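Local coordinates for protein thiol-activated cytolysin (PDB 6NAL) that probably acts as a cholesterol-dependent cytolysin-like toxin, oligomerising on target membranes and inserting a beta-barrel pore, at residues 235-241 with 332-338. Residues are numbered along the deposited sequence; the frame is centred on the assembly and turned at random.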
loop_
_atom_site.group_PDB
_atom_site.type_symbol
_atom_site.label_atom_id
_atom_site.label_comp_id
_atom_site.label_asym_id
_atom_site.label_seq_id
_atom_site.Cartn_x
_atom_site.Cartn_y
_atom_site.Cartn_z
ATOM N N VAL A 235 45.931 -4.285 -8.322
ATOM C CA VAL A 235 45.202 -3.040 -8.337
ATOM C C VAL A 235 45.368 -2.393 -9.699
ATOM O O VAL A 235 46.415 -1.812 -10.025
ATOM C CB VAL A 235 45.651 -2.124 -7.202
ATOM C CG1 VAL A 235 44.833 -0.884 -7.194
ATOM C CG2 VAL A 235 45.492 -2.822 -5.867
ATOM N N LYS A 236 44.295 -2.467 -10.482
ATOM C CA LYS A 236 44.274 -1.932 -11.832
ATOM C C LYS A 236 43.972 -0.439 -11.892
ATOM O O LYS A 236 44.391 0.242 -12.839
ATOM C CB LYS A 236 43.236 -2.658 -12.669
ATOM C CG LYS A 236 43.447 -2.445 -14.132
ATOM C CD LYS A 236 42.376 -3.147 -14.954
ATOM C CE LYS A 236 42.500 -2.770 -16.425
ATOM N NZ LYS A 236 41.433 -3.378 -17.251
ATOM N N ASN A 237 43.241 0.096 -10.921
ATOM C CA ASN A 237 42.793 1.474 -11.067
ATOM C C ASN A 237 42.346 2.004 -9.717
ATOM O O ASN A 237 41.733 1.275 -8.939
ATOM C CB ASN A 237 41.650 1.529 -12.104
ATOM C CG ASN A 237 41.316 2.936 -12.549
ATOM O OD1 ASN A 237 42.172 3.718 -12.945
ATOM N ND2 ASN A 237 40.054 3.259 -12.480
ATOM N N VAL A 238 42.727 3.240 -9.427
ATOM C CA VAL A 238 42.268 3.996 -8.273
ATOM C C VAL A 238 41.710 5.316 -8.776
ATOM O O VAL A 238 42.277 5.927 -9.689
ATOM C CB VAL A 238 43.393 4.274 -7.257
ATOM C CG1 VAL A 238 42.822 4.932 -6.018
ATOM C CG2 VAL A 238 44.154 3.025 -6.883
ATOM N N GLN A 239 40.609 5.755 -8.183
ATOM C CA GLN A 239 40.013 7.042 -8.493
ATOM C C GLN A 239 40.284 7.982 -7.349
ATOM O O GLN A 239 40.242 7.574 -6.194
ATOM C CB GLN A 239 38.488 6.970 -8.642
ATOM C CG GLN A 239 38.003 5.913 -9.534
ATOM C CD GLN A 239 36.465 5.691 -9.399
ATOM O OE1 GLN A 239 35.870 5.133 -10.295
ATOM N NE2 GLN A 239 35.844 6.141 -8.291
ATOM N N TYR A 240 40.501 9.239 -7.663
ATOM C CA TYR A 240 40.829 10.241 -6.661
ATOM C C TYR A 240 39.862 11.416 -6.779
ATOM O O TYR A 240 39.533 11.857 -7.881
ATOM C CB TYR A 240 42.286 10.770 -6.838
ATOM C CG TYR A 240 43.326 9.715 -6.722
ATOM C CD1 TYR A 240 43.574 8.877 -7.781
ATOM C CD2 TYR A 240 44.037 9.524 -5.554
ATOM C CE1 TYR A 240 44.514 7.908 -7.703
ATOM C CE2 TYR A 240 45.010 8.530 -5.461
ATOM C CZ TYR A 240 45.244 7.740 -6.555
ATOM O OH TYR A 240 46.136 6.717 -6.551
ATOM N N GLY A 241 39.455 11.965 -5.656
ATOM C CA GLY A 241 38.547 13.068 -5.748
ATOM C C GLY A 241 38.076 13.546 -4.407
ATOM O O GLY A 241 38.872 13.638 -3.486
ATOM N N ALA A 332 41.514 13.009 -2.489
ATOM C CA ALA A 332 41.554 11.792 -1.678
ATOM C C ALA A 332 41.333 10.570 -2.551
ATOM O O ALA A 332 40.640 10.656 -3.575
ATOM C CB ALA A 332 40.496 11.836 -0.591
ATOM N N PRO A 333 41.963 9.436 -2.238
ATOM C CA PRO A 333 41.587 8.203 -2.924
ATOM C C PRO A 333 40.189 7.809 -2.487
ATOM O O PRO A 333 39.829 7.945 -1.317
ATOM C CB PRO A 333 42.641 7.181 -2.464
ATOM C CG PRO A 333 43.273 7.761 -1.245
ATOM C CD PRO A 333 43.193 9.264 -1.431
ATOM N N LEU A 334 39.403 7.332 -3.440
ATOM C CA LEU A 334 37.992 7.061 -3.199
ATOM C C LEU A 334 37.709 5.593 -3.411
ATOM O O LEU A 334 37.352 4.899 -2.465
ATOM C CB LEU A 334 37.095 7.888 -4.116
ATOM C CG LEU A 334 37.177 9.377 -3.874
ATOM C CD1 LEU A 334 36.243 10.179 -4.743
ATOM C CD2 LEU A 334 36.925 9.684 -2.388
ATOM N N ASN A 335 37.906 5.100 -4.620
ATOM C CA ASN A 335 37.629 3.703 -4.897
ATOM C C ASN A 335 38.783 3.113 -5.691
ATOM O O ASN A 335 39.511 3.830 -6.379
ATOM C CB ASN A 335 36.303 3.561 -5.639
ATOM C CG ASN A 335 35.107 4.063 -4.814
ATOM O OD1 ASN A 335 34.708 5.236 -4.916
ATOM N ND2 ASN A 335 34.539 3.188 -4.010
ATOM N N TYR A 336 38.962 1.807 -5.564
ATOM C CA TYR A 336 39.975 1.095 -6.320
ATOM C C TYR A 336 39.318 -0.169 -6.855
ATOM O O TYR A 336 38.311 -0.654 -6.332
ATOM C CB TYR A 336 41.298 0.849 -5.493
ATOM C CG TYR A 336 41.252 -0.187 -4.411
ATOM C CD1 TYR A 336 40.618 0.070 -3.219
ATOM C CD2 TYR A 336 41.845 -1.431 -4.582
ATOM C CE1 TYR A 336 40.504 -0.903 -2.229
ATOM C CE2 TYR A 336 41.781 -2.399 -3.576
ATOM C CZ TYR A 336 41.112 -2.121 -2.408
ATOM O OH TYR A 336 41.037 -3.069 -1.423
ATOM N N TYR A 337 39.887 -0.650 -7.953
ATOM C CA TYR A 337 39.403 -1.784 -8.717
ATOM C C TYR A 337 40.554 -2.754 -8.877
ATOM O O TYR A 337 41.678 -2.348 -9.222
ATOM C CB TYR A 337 38.866 -1.343 -10.082
ATOM C CG TYR A 337 37.758 -0.319 -9.889
ATOM C CD1 TYR A 337 38.059 1.042 -9.766
ATOM C CD2 TYR A 337 36.421 -0.715 -9.754
ATOM C CE1 TYR A 337 37.074 1.973 -9.559
ATOM C CE2 TYR A 337 35.421 0.222 -9.542
ATOM C CZ TYR A 337 35.758 1.569 -9.446
ATOM O OH TYR A 337 34.781 2.519 -9.225
ATOM N N THR A 338 40.271 -4.019 -8.549
ATOM C CA THR A 338 41.232 -5.106 -8.591
ATOM C C THR A 338 40.863 -6.039 -9.726
ATOM O O THR A 338 39.686 -6.252 -10.023
ATOM C CB THR A 338 41.270 -5.959 -7.301
ATOM O OG1 THR A 338 39.941 -6.291 -6.851
ATOM C CG2 THR A 338 41.973 -5.217 -6.236
#
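The Tyr337 ring meets Gln239 at its edge, with the amide carbon CD in the plane of the ring and the two planes turned 57° apart. The phenol OH donates to Gln239 OE1 at 3.0 Å, arriving from above the amide plane instead of along a lone pair. With CG anti to its carbonyl carbon (chi1 -50°) and an extended chain beyond, Gln239 carries that amide across to the neighbouring strand. Its NE2 lies 3.7 Å from Asn335 CB; the Asn335 amide itself, steeply inclined to that of Gln239, is held by Lys194 and by the carbonyl of Gly164.

On the other side of the sheet, the Tyr240 ring meets Pro333 obliquely, CE2 being 4.1 Å from Pro333 CB, and nearly parallels the ring of Tyr198. Val238 CG2 packs on Tyr336 CB at 3.9 Å, and Val235 CG1 touches Tyr336 CD2.

These strands belong to the curled antiparallel sheet of the cytolysin fold, where 232-250 also pairs with 187-202. Their ladder carries a classic beta bulge, in which Lys236 and Asn237 together stand opposite the single residue Tyr337, whose O accepts a bond of 2.9 Å from Lys236 N and a weak one from Asn237 N. Within the bulge, Tyr337 N returns a bond to Asn237 O; past it, Gln239 N reaches Asn335 O in a nearly straight bond (169°). Leu334 N binds Gln239 O. At the far end, Gly241 N to Ala332 O (2.7 Å) and Ala332 N to Gly241 O close a reciprocal pair, with Leu334 CD1 lying 3.8 Å from Gly241 CA.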